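Local coordinates for protein endo-n-acetyl-beta-d-glucosaminidase (PDB 4AC1) that hydrolyses N-linked glycans on glycoproteins, acting as a family 18 endo-beta-N-acetylglucosaminidase that deglycosylates the cellulases of the fungus Hypocrea jecorina, at residues Pro3-Tyr8 with Val277-Gly282; Ser21-Ile26 with Ile69-Ala74; Thr27-Ala32 with Trp271-Thr276; Ser201-Ile206 with Ser244-Ile249. All blocks are in the same frame, centred on the assembly; numbering follows the deposited sequence.

Overall arrangement
The chain folds as a (beta/alpha)8-type barrel, whose contacts join outer helices and loops to one another and, in contact 1, the first strand to the last helix. From the N terminus, strand 4-9 opens contact 1, which closes only at the end of helix 270-279, so all other contacts nest inside its loop. Contact 2 closes a loop by packing the short helix 24-27 on helix 62-73. Contact 3 begins at the last residue of that short helix and ties the following loop to helix 270-279; it crosses contact 2. Contact 4, opening after contact 2 has closed and nested inside contact 3, closes a loop between helices 201-208 and 232-246. Contacts 1 and 3 share helix 270-279.

Contact 1: Pro3-Tyr8 with Val277-Gly282; sequences PRLIVY and VILRPG. Unlike the reference sequence in segment 277-282: Val277 (reference Glu). With NAG (2-acetamido-2-deoxy-beta-D-glucopyranose), chain B.
Pro3 and Leu279 meet where the N-terminal lead into the first strand of the barrel lies against the C-terminal turn of helix 270-279. The pyrrolidine ring and the leucine lie alongside one another, pointing opposite ways: Pro3 CG rests on Leu279 CB at 3.6 Å, and Leu279 CD2 reaches Pro3 CB. The other leucine methyl, CD1, lies 3.6 Å from Arg4 O and continues to Leu5 CB. Arg280, the first residue beyond the helix, brings its guanidinium across Pro3, with Pro3 CD over one face toward the rim. The chain is extended from CG to NE, and NH2 donates a bent hydrogen bond (143°) of 2.9 Å to Pro3 O, approaching from above the carbonyl plane. A water lying in the guanidinium plane accepts from Arg280 NE at 2.8 Å and donates to Pro3 O at 3.0 Å, so this oxygen has two donors. NH2 also forms a salt bridge with Asp1. A leucine in place of Arg280 would probably leave Asp1 without this salt-bridge partner and Pro3 O without its arginine donor. On the helix itself, apart from strand 4-9, Val277 CG1 touches C8 of the N-acetylglucosamine linked to Asn236 at 3.5 Å. Beyond the contact, strand 4-9 pairs with strands 35-42 and 251-255, while Leu5 also packs on Trp271, Val275 and Thr276 of helix 270-279.

Contact 2: Ser21-Ile26 with Ile69-Ala74; sequences SMLPLI and ITMKQA
Met71 of helix 62-73 is packed against Met22, Leu23 and Ile26 at the short helix 24-27, two elements on the outside of the barrel. Its chain is bent at chi2 (-66°), which turns SD, and again at chi3, which turns CE. Met22 crosses it obliquely, SD standing 3.5 Å from Met71 CG. Leu23 CD2 approaches Met71 SD at 3.8 Å and, from the same methyl, Thr70 CB; the leucine and threonine side chains lie roughly perpendicular. Ile26 supplies both branches: CG2 lies 3.9 Å from Met71 SD, while CD1 presses on Ala74 CB at 3.7 Å and also meets Thr70 O. Its CG1, between the backbone N and the carbonyl carbon (chi1 60°), is thereby placed near Met71 SD. Thr70 adds its methyl CG2 to this patch. The turn carrying Met22 and Leu23 is held by Ser21, whose OG accepts from Leu23 N at 3.1 Å in a capping bond. Glu67, on helix 62-73, bonds to Ser21 OG and to Met22 N, and so ties that turn to the same helix by polar bonds. Between the two segments themselves there is no hydrogen bond. Aliphatic carbons and sulfur atoms carry most of the contact, so it rests on dispersion and burial and depends on close fit more than on the direction of any bond.

Contact 3: Thr27-Ala32 with Trp271-Thr276; sequences TEKGIA and WAQIVT
Gln273, Thr276 and Ile31 carry this contact between the loop after helix 24-27 and one side of helix 270-279. Gln273 extends toward the loop (chi2 176°, CD anti to CA), and its NE2 donates to Lys29 O at 2.8 Å, lying in the plane of that carbonyl. Along the same chain, Gln273 CG packs on Ile31 CG1 at 3.5 Å, the two side chains crossing at a slant. The other branch of Ile31, CG2, rests 3.7 Å from Ala272 CB. One turn on, Thr276 OG1 accepts a nearly straight bond from Ala32 N at 2.9 Å (168°) and donates to Ala272 O at 2.8 Å, so the hydroxyl links loop and helix. Ala272 O receives this bond on one face and Thr276 N on the other. A valine in place of Thr276 would probably leave Ala32 N without this acceptor and Ala272 O without its side-chain donor. A water donates to Gly30 O and to Gln273 O, bridging the two backbones; Gly30 has a positive phi, easily adopted without a side chain. Glu267 and Glu270, which bind a zinc ion, lie near the start of the helix. On the inner side of helix 270-279, Trp271 and Val275 pack on Leu5 of strand 4-9 and Val252 of strand 251-255, so the loop flanks the helix beside the face that packs on the barrel.

Contact 4: Ser201-Ile206 with Ser244-Ile249; sequences SDYDRI and SEYGQI
Asp204 and Tyr246 form the polar half of a partly buried contact between two outer helices of the barrel, 201-208 and the C-terminal end of 232-246; Tyr203 and Ile249 form its apolar half. Tyr246 OH donates to Asp204 OD1 at 2.7 Å, meeting the oxygen from above the carboxylate plane, which stands 73° from the phenol ring. OD1 lies at the edge of that ring, close to its plane. Glu245 OE1 comes to 2.6 Å from the same Asp204 OD1, the two carboxylates being turned 77° apart. Such a spacing suggests that one of the acids probably holds a proton. A water donates to Tyr246 OH at 2.9 Å and to Asp204 O at 2.8 Å, so the phenol oxygen is linked to both the side chain and the backbone of Asp204. Within its own segment, Glu245 CB covers the centre of one face of the Tyr246 ring. On the apolar side the two tyrosine side chains run antiparallel alongside one another, Tyr203 CD1 being 4.1 Å from Tyr246 CE2. With CG anti to the backbone N (chi1 -164°), the Tyr203 side chain leaves its helix toward segment 244-249, and its OH lies 3.5 Å from Ile249 CB. That hydroxyl is hydrogen-bonded to Val216 O, at the start of strand 216-221. Gly247, with positive phi, follows helix 232-246 and turns the chain toward Ile249, which packs on Ile239 and Leu242 of that helix just before strand 251-255.

Contact 1: Pro3-Tyr8 with Val277-Gly282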
# COMPACT_ATOMS: atom_id res chain seq x y z
N PRO A 3 -7.29 -13.00 -6.11
CA PRO A 3 -6.19 -12.17 -5.63
C PRO A 3 -6.42 -10.68 -5.85
O PRO A 3 -7.01 -10.27 -6.85
CB PRO A 3 -5.02 -12.65 -6.49
CG PRO A 3 -5.65 -12.99 -7.79
CD PRO A 3 -6.97 -13.61 -7.41
N ARG A 4 -5.92 -9.87 -4.92
CA ARG A 4 -5.95 -8.42 -5.08
C ARG A 4 -4.88 -7.99 -6.07
O ARG A 4 -3.82 -8.63 -6.18
CB ARG A 4 -5.70 -7.73 -3.73
CG ARG A 4 -6.64 -8.21 -2.63
CD ARG A 4 -6.31 -7.54 -1.32
NE ARG A 4 -7.00 -8.11 -0.16
CZ ARG A 4 -6.55 -9.12 0.57
NH1 ARG A 4 -5.42 -9.72 0.26
NH2 ARG A 4 -7.22 -9.53 1.64
N LEU A 5 -5.17 -6.92 -6.82
CA LEU A 5 -4.17 -6.25 -7.63
C LEU A 5 -4.19 -4.80 -7.22
O LEU A 5 -5.18 -4.09 -7.44
CB LEU A 5 -4.44 -6.39 -9.13
CG LEU A 5 -3.47 -5.64 -10.05
CD1 LEU A 5 -2.00 -6.08 -9.83
CD2 LEU A 5 -3.85 -5.79 -11.52
N ILE A 6 -3.09 -4.36 -6.62
CA ILE A 6 -3.01 -3.09 -5.93
C ILE A 6 -1.92 -2.25 -6.58
O ILE A 6 -0.83 -2.75 -6.81
CB ILE A 6 -2.63 -3.33 -4.46
CG1 ILE A 6 -3.72 -4.16 -3.76
CG2 ILE A 6 -2.37 -2.01 -3.72
CD1 ILE A 6 -3.17 -5.19 -2.81
N VAL A 7 -2.22 -1.00 -6.89
CA VAL A 7 -1.24 -0.08 -7.48
C VAL A 7 -1.12 1.16 -6.60
O VAL A 7 -2.13 1.82 -6.28
CB VAL A 7 -1.66 0.35 -8.90
CG1 VAL A 7 -0.79 1.52 -9.40
CG2 VAL A 7 -1.59 -0.84 -9.85
N TYR A 8 0.11 1.45 -6.18
CA TYR A 8 0.43 2.70 -5.50
C TYR A 8 0.62 3.82 -6.52
O TYR A 8 1.30 3.64 -7.54
CB TYR A 8 1.71 2.56 -4.69
CG TYR A 8 1.59 1.78 -3.39
CD1 TYR A 8 1.77 0.39 -3.34
CD2 TYR A 8 1.31 2.44 -2.19
CE1 TYR A 8 1.66 -0.30 -2.13
CE2 TYR A 8 1.21 1.76 -0.99
CZ TYR A 8 1.39 0.39 -0.97
OH TYR A 8 1.30 -0.31 0.22
N VAL A 277 -2.89 -10.92 -16.17
CA VAL A 277 -2.74 -12.23 -16.82
C VAL A 277 -2.10 -13.26 -15.88
O VAL A 277 -2.45 -14.45 -15.92
CB VAL A 277 -1.95 -12.19 -18.15
CG1 VAL A 277 -2.02 -13.54 -18.84
CG2 VAL A 277 -2.49 -11.15 -19.09
N ILE A 278 -1.19 -12.82 -15.03
CA ILE A 278 -0.58 -13.70 -14.03
C ILE A 278 -1.59 -14.16 -12.97
O ILE A 278 -1.67 -15.36 -12.64
CB ILE A 278 0.63 -13.02 -13.36
CG1 ILE A 278 1.75 -12.81 -14.39
CG2 ILE A 278 1.09 -13.80 -12.12
CD1 ILE A 278 2.92 -11.95 -13.88
N LEU A 279 -2.37 -13.23 -12.42
CA LEU A 279 -3.22 -13.51 -11.28
C LEU A 279 -4.56 -14.10 -11.66
O LEU A 279 -5.15 -14.88 -10.89
CB LEU A 279 -3.48 -12.21 -10.53
CG LEU A 279 -2.30 -11.60 -9.79
CD1 LEU A 279 -2.71 -10.25 -9.20
CD2 LEU A 279 -1.78 -12.55 -8.71
N ARG A 280 -5.05 -13.69 -12.82
CA ARG A 280 -6.35 -14.12 -13.31
C ARG A 280 -6.26 -14.56 -14.77
O ARG A 280 -6.83 -13.93 -15.66
CB ARG A 280 -7.38 -12.99 -13.13
CG ARG A 280 -7.70 -12.67 -11.67
CD ARG A 280 -8.73 -11.56 -11.51
NE ARG A 280 -8.78 -11.13 -10.11
CZ ARG A 280 -9.66 -11.58 -9.22
NH1 ARG A 280 -10.60 -12.46 -9.56
NH2 ARG A 280 -9.60 -11.13 -7.97
N PRO A 281 -5.54 -15.67 -15.02
CA PRO A 281 -5.27 -16.10 -16.40
C PRO A 281 -6.51 -16.58 -17.15
O PRO A 281 -6.46 -16.72 -18.37
CB PRO A 281 -4.24 -17.22 -16.25
CG PRO A 281 -4.36 -17.70 -14.84
CD PRO A 281 -4.92 -16.57 -14.02
N GLY A 282 -7.61 -16.83 -16.45
CA GLY A 282 -8.86 -17.25 -17.08
C GLY A 282 -9.81 -16.12 -17.42
O GLY A 282 -10.91 -16.36 -17.94
C1 NAG B . 3.20 -18.37 -16.08
C2 NAG B . 2.88 -17.99 -17.53
C3 NAG B . 2.36 -19.17 -18.35
C4 NAG B . 3.12 -20.47 -18.09
C5 NAG B . 3.37 -20.71 -16.60
C6 NAG B . 4.31 -21.89 -16.35
C7 NAG B . 2.26 -15.66 -17.88
C8 NAG B . 1.17 -14.64 -17.85
N2 NAG B . 1.91 -16.90 -17.55
O3 NAG B . 2.49 -18.88 -19.73
O4 NAG B . 2.37 -21.54 -18.62
O5 NAG B . 3.97 -19.56 -16.03
O6 NAG B . 5.57 -21.69 -16.95
O7 NAG B . 3.41 -15.34 -18.18
O HOH W 1 -7.06 -8.94 -9.52

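Contact 2: Ser21-Ile26 with Ile69-Ala74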
# COMPACT_ATOMS: atom_id res chain seq x y z
N SER A 21 -3.16 10.75 -15.53
CA SER A 21 -4.45 10.12 -15.32
C SER A 21 -4.27 8.72 -14.75
O SER A 21 -3.41 7.95 -15.21
CB SER A 21 -5.22 10.03 -16.63
OG SER A 21 -6.51 9.49 -16.40
N MET A 22 -5.11 8.38 -13.77
CA MET A 22 -5.19 7.02 -13.25
C MET A 22 -6.17 6.16 -14.05
O MET A 22 -6.20 4.94 -13.87
CB MET A 22 -5.56 7.00 -11.77
CG MET A 22 -6.93 7.59 -11.45
SD MET A 22 -7.31 7.65 -9.69
CE MET A 22 -6.23 8.96 -9.10
N LEU A 23 -6.95 6.79 -14.94
CA LEU A 23 -8.06 6.10 -15.60
C LEU A 23 -7.70 4.98 -16.59
O LEU A 23 -8.51 4.08 -16.78
CB LEU A 23 -9.06 7.09 -16.22
CG LEU A 23 -9.65 8.11 -15.24
CD1 LEU A 23 -10.47 9.12 -16.00
CD2 LEU A 23 -10.46 7.44 -14.14
N PRO A 24 -6.49 5.02 -17.21
CA PRO A 24 -6.17 3.88 -18.09
C PRO A 24 -6.22 2.54 -17.37
O PRO A 24 -6.44 1.52 -17.99
CB PRO A 24 -4.75 4.20 -18.55
CG PRO A 24 -4.73 5.70 -18.58
CD PRO A 24 -5.48 6.09 -17.33
N LEU A 25 -6.05 2.55 -16.05
CA LEU A 25 -6.13 1.33 -15.25
C LEU A 25 -7.50 0.68 -15.27
O LEU A 25 -7.62 -0.52 -14.97
CB LEU A 25 -5.70 1.60 -13.81
CG LEU A 25 -4.20 1.83 -13.63
CD1 LEU A 25 -3.93 2.42 -12.27
CD2 LEU A 25 -3.42 0.52 -13.83
N ILE A 26 -8.54 1.45 -15.62
CA ILE A 26 -9.89 0.89 -15.77
C ILE A 26 -10.41 0.91 -17.20
O ILE A 26 -11.41 0.25 -17.49
CB ILE A 26 -10.95 1.54 -14.82
CG1 ILE A 26 -11.08 3.05 -15.08
CG2 ILE A 26 -10.64 1.21 -13.36
CD1 ILE A 26 -12.35 3.69 -14.52
N ILE A 69 -13.55 9.21 -8.21
CA ILE A 69 -14.97 8.87 -8.26
C ILE A 69 -15.24 7.84 -9.36
O ILE A 69 -15.91 6.84 -9.15
CB ILE A 69 -15.86 10.13 -8.48
CG1 ILE A 69 -15.65 11.13 -7.34
CG2 ILE A 69 -17.35 9.75 -8.58
CD1 ILE A 69 -16.16 12.53 -7.63
N THR A 70 -14.64 8.09 -10.53
CA THR A 70 -14.78 7.20 -11.67
C THR A 70 -14.14 5.84 -11.41
O THR A 70 -14.67 4.79 -11.81
CB THR A 70 -14.16 7.86 -12.91
OG1 THR A 70 -14.73 9.17 -13.04
CG2 THR A 70 -14.43 7.05 -14.17
N MET A 71 -13.00 5.85 -10.72
CA MET A 71 -12.35 4.60 -10.34
C MET A 71 -13.27 3.76 -9.45
O MET A 71 -13.44 2.57 -9.65
CB MET A 71 -11.04 4.89 -9.62
CG MET A 71 -10.00 5.58 -10.49
SD MET A 71 -9.39 4.57 -11.86
CE MET A 71 -8.13 3.60 -11.03
N LYS A 72 -13.87 4.42 -8.46
CA LYS A 72 -14.82 3.74 -7.58
C LYS A 72 -16.05 3.22 -8.33
O LYS A 72 -16.49 2.10 -8.08
CB LYS A 72 -15.21 4.63 -6.40
CG LYS A 72 -14.06 4.84 -5.43
CD LYS A 72 -14.45 5.60 -4.16
CE LYS A 72 -14.44 7.10 -4.40
NZ LYS A 72 -14.58 7.87 -3.12
N GLN A 73 -16.57 4.00 -9.28
CA GLN A 73 -17.67 3.51 -10.13
C GLN A 73 -17.33 2.21 -10.86
O GLN A 73 -18.19 1.34 -11.03
CB GLN A 73 -18.09 4.59 -11.13
CG GLN A 73 -19.41 4.26 -11.83
CD GLN A 73 -19.94 5.38 -12.72
OE1 GLN A 73 -19.53 6.54 -12.59
NE2 GLN A 73 -20.86 5.04 -13.61
N ALA A 74 -16.08 2.07 -11.30
CA ALA A 74 -15.65 0.87 -12.00
C ALA A 74 -15.42 -0.31 -11.05
O ALA A 74 -15.15 -1.42 -11.50
CB ALA A 74 -14.40 1.15 -12.81

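Contact 3: Thr27-Ala32 with Trp271-Thr276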
# COMPACT_ATOMS: atom_id res chain seq x y z
N THR A 27 -9.77 1.65 -18.09
CA THR A 27 -10.26 1.77 -19.47
C THR A 27 -9.53 0.87 -20.44
O THR A 27 -10.12 0.36 -21.39
CB THR A 27 -10.23 3.22 -20.00
OG1 THR A 27 -8.88 3.70 -20.00
CG2 THR A 27 -11.13 4.14 -19.16
N GLU A 28 -8.24 0.63 -20.21
CA GLU A 28 -7.48 -0.28 -21.07
C GLU A 28 -7.89 -1.73 -20.82
O GLU A 28 -8.26 -2.09 -19.71
CB GLU A 28 -5.97 -0.08 -20.90
CG GLU A 28 -5.46 1.31 -21.26
CD GLU A 28 -5.43 1.57 -22.75
OE1 GLU A 28 -5.25 0.60 -23.53
OE2 GLU A 28 -5.56 2.74 -23.14
N LYS A 29 -7.83 -2.57 -21.85
CA LYS A 29 -8.40 -3.91 -21.74
C LYS A 29 -7.55 -4.85 -20.89
O LYS A 29 -6.33 -4.70 -20.80
CB LYS A 29 -8.67 -4.53 -23.12
CG LYS A 29 -7.58 -4.32 -24.14
CD LYS A 29 -7.85 -3.08 -24.98
CE LYS A 29 -6.56 -2.45 -25.46
NZ LYS A 29 -5.73 -2.00 -24.31
N GLY A 30 -8.22 -5.79 -20.24
CA GLY A 30 -7.55 -6.88 -19.53
C GLY A 30 -6.90 -6.52 -18.21
O GLY A 30 -5.86 -7.08 -17.87
N ILE A 31 -7.51 -5.60 -17.45
CA ILE A 31 -6.96 -5.20 -16.15
C ILE A 31 -8.00 -5.48 -15.08
O ILE A 31 -9.17 -5.11 -15.22
CB ILE A 31 -6.58 -3.71 -16.13
CG1 ILE A 31 -5.58 -3.39 -17.26
CG2 ILE A 31 -5.98 -3.33 -14.77
CD1 ILE A 31 -5.22 -1.93 -17.36
N ALA A 32 -7.58 -6.17 -14.02
CA ALA A 32 -8.47 -6.43 -12.90
C ALA A 32 -7.93 -5.74 -11.66
O ALA A 32 -7.52 -6.38 -10.69
CB ALA A 32 -8.65 -7.94 -12.67
N TRP A 271 1.84 -2.82 -17.18
CA TRP A 271 2.18 -3.61 -16.01
C TRP A 271 0.94 -4.29 -15.43
O TRP A 271 0.94 -5.50 -15.22
CB TRP A 271 2.84 -2.72 -14.95
CG TRP A 271 3.32 -3.47 -13.73
CD1 TRP A 271 4.55 -4.04 -13.56
CD2 TRP A 271 2.59 -3.72 -12.53
NE1 TRP A 271 4.63 -4.63 -12.33
CE2 TRP A 271 3.44 -4.44 -11.67
CE3 TRP A 271 1.30 -3.39 -12.09
CZ2 TRP A 271 3.04 -4.86 -10.40
CZ3 TRP A 271 0.91 -3.81 -10.82
CH2 TRP A 271 1.78 -4.52 -9.98
N ALA A 272 -0.12 -3.51 -15.19
CA ALA A 272 -1.35 -4.07 -14.62
C ALA A 272 -2.01 -5.10 -15.53
O ALA A 272 -2.60 -6.04 -15.03
CB ALA A 272 -2.33 -2.96 -14.25
N GLN A 273 -1.90 -4.92 -16.84
CA GLN A 273 -2.35 -5.94 -17.80
C GLN A 273 -1.58 -7.25 -17.65
O GLN A 273 -2.17 -8.32 -17.55
CB GLN A 273 -2.22 -5.42 -19.23
CG GLN A 273 -3.14 -4.26 -19.57
CD GLN A 273 -2.91 -3.72 -20.97
OE1 GLN A 273 -1.78 -3.54 -21.40
NE2 GLN A 273 -4.00 -3.41 -21.66
N ILE A 274 -0.26 -7.16 -17.59
CA ILE A 274 0.59 -8.34 -17.42
C ILE A 274 0.30 -9.05 -16.10
O ILE A 274 0.15 -10.28 -16.05
CB ILE A 274 2.09 -7.97 -17.56
CG1 ILE A 274 2.38 -7.58 -19.02
CG2 ILE A 274 2.99 -9.12 -17.10
CD1 ILE A 274 3.80 -7.22 -19.30
N VAL A 275 0.22 -8.28 -15.02
CA VAL A 275 -0.04 -8.89 -13.71
C VAL A 275 -1.46 -9.45 -13.61
O VAL A 275 -1.67 -10.44 -12.93
CB VAL A 275 0.33 -7.93 -12.55
CG1 VAL A 275 0.11 -8.60 -11.21
CG2 VAL A 275 1.78 -7.54 -12.66
N THR A 276 -2.41 -8.84 -14.30
CA THR A 276 -3.75 -9.43 -14.41
C THR A 276 -3.69 -10.80 -15.10
O THR A 276 -4.35 -11.76 -14.66
CB THR A 276 -4.73 -8.49 -15.12
OG1 THR A 276 -4.94 -7.32 -14.31
CG2 THR A 276 -6.08 -9.17 -15.33
O HOH W 2 -3.41 -1.46 -23.89
O HOH W 3 -4.33 -8.72 -19.28

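Contact 4: Ser201-Ile206 with Ser244-Ile249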
# COMPACT_ATOMS: atom_id res chain seq x y z
N SER A 201 10.54 -19.20 -1.54
CA SER A 201 11.07 -19.44 -0.19
C SER A 201 10.67 -18.38 0.83
O SER A 201 10.25 -18.71 1.95
CB SER A 201 12.58 -19.68 -0.21
OG SER A 201 13.28 -18.54 -0.67
N ASP A 202 10.78 -17.10 0.45
CA ASP A 202 10.44 -16.03 1.38
C ASP A 202 8.95 -15.99 1.74
O ASP A 202 8.59 -15.93 2.92
CB ASP A 202 10.92 -14.68 0.84
CG ASP A 202 12.45 -14.59 0.77
OD1 ASP A 202 13.14 -15.50 1.30
OD2 ASP A 202 12.99 -13.62 0.19
N TYR A 203 8.09 -16.05 0.72
CA TYR A 203 6.65 -16.07 0.93
C TYR A 203 6.28 -17.26 1.84
O TYR A 203 5.51 -17.10 2.79
CB TYR A 203 5.91 -16.12 -0.41
CG TYR A 203 4.44 -15.77 -0.35
CD1 TYR A 203 3.50 -16.69 0.12
CD2 TYR A 203 3.99 -14.52 -0.77
CE1 TYR A 203 2.15 -16.36 0.18
CE2 TYR A 203 2.63 -14.19 -0.72
CZ TYR A 203 1.73 -15.12 -0.25
OH TYR A 203 0.39 -14.85 -0.17
N ASP A 204 6.84 -18.44 1.55
CA ASP A 204 6.57 -19.63 2.37
C ASP A 204 7.03 -19.45 3.83
O ASP A 204 6.35 -19.89 4.76
CB ASP A 204 7.28 -20.88 1.80
CG ASP A 204 6.66 -21.40 0.49
OD1 ASP A 204 5.49 -21.12 0.15
OD2 ASP A 204 7.37 -22.15 -0.20
N ARG A 205 8.18 -18.82 4.03
CA ARG A 205 8.69 -18.56 5.37
C ARG A 205 7.74 -17.61 6.15
O ARG A 205 7.48 -17.80 7.34
CB ARG A 205 10.11 -17.99 5.30
CG ARG A 205 10.86 -17.99 6.63
CD ARG A 205 12.31 -17.51 6.48
NE ARG A 205 13.09 -18.35 5.57
CZ ARG A 205 13.46 -18.01 4.34
NH1 ARG A 205 13.15 -16.83 3.82
NH2 ARG A 205 14.16 -18.88 3.61
N ILE A 206 7.22 -16.61 5.45
CA ILE A 206 6.29 -15.68 6.06
C ILE A 206 5.01 -16.41 6.49
O ILE A 206 4.52 -16.23 7.61
CB ILE A 206 5.97 -14.53 5.08
CG1 ILE A 206 7.18 -13.59 4.97
CG2 ILE A 206 4.73 -13.78 5.52
CD1 ILE A 206 7.15 -12.66 3.75
N SER A 244 -0.37 -23.19 -6.27
CA SER A 244 -0.45 -24.66 -6.16
C SER A 244 -0.40 -25.13 -4.70
O SER A 244 -0.98 -26.17 -4.35
CB SER A 244 0.63 -25.34 -7.01
OG SER A 244 1.87 -25.38 -6.35
N GLU A 245 0.27 -24.35 -3.85
CA GLU A 245 0.38 -24.62 -2.42
C GLU A 245 -0.85 -24.16 -1.65
O GLU A 245 -1.36 -24.89 -0.80
CB GLU A 245 1.58 -23.90 -1.81
CG GLU A 245 2.95 -24.29 -2.33
CD GLU A 245 4.04 -23.63 -1.51
OE1 GLU A 245 4.38 -22.47 -1.82
OE2 GLU A 245 4.51 -24.24 -0.53
N TYR A 246 -1.30 -22.93 -1.92
CA TYR A 246 -2.25 -22.24 -1.05
C TYR A 246 -3.63 -22.04 -1.65
O TYR A 246 -4.56 -21.67 -0.92
CB TYR A 246 -1.67 -20.89 -0.59
CG TYR A 246 -0.31 -21.01 0.07
CD1 TYR A 246 -0.15 -21.79 1.22
CD2 TYR A 246 0.81 -20.38 -0.46
CE1 TYR A 246 1.09 -21.93 1.83
CE2 TYR A 246 2.08 -20.50 0.15
CZ TYR A 246 2.20 -21.30 1.29
OH TYR A 246 3.43 -21.45 1.90
N GLY A 247 -3.77 -22.25 -2.96
CA GLY A 247 -5.04 -22.01 -3.65
C GLY A 247 -5.28 -20.56 -4.00
O GLY A 247 -5.54 -20.22 -5.15
N GLN A 248 -5.19 -19.69 -2.99
CA GLN A 248 -5.33 -18.25 -3.18
C GLN A 248 -4.20 -17.55 -2.43
O GLN A 248 -3.93 -17.90 -1.28
CB GLN A 248 -6.66 -17.74 -2.64
CG GLN A 248 -7.92 -18.38 -3.24
CD GLN A 248 -9.20 -17.75 -2.75
OE1 GLN A 248 -9.57 -17.88 -1.58
NE2 GLN A 248 -9.89 -17.03 -3.63
N ILE A 249 -3.55 -16.59 -3.08
CA ILE A 249 -2.62 -15.68 -2.40
C ILE A 249 -3.29 -14.31 -2.20
O ILE A 249 -4.30 -14.00 -2.83
CB ILE A 249 -1.26 -15.53 -3.14
CG1 ILE A 249 -1.46 -14.97 -4.57
CG2 ILE A 249 -0.48 -16.84 -3.11
CD1 ILE A 249 -0.23 -14.25 -5.15
O HOH W 4 4.71 -22.16 4.36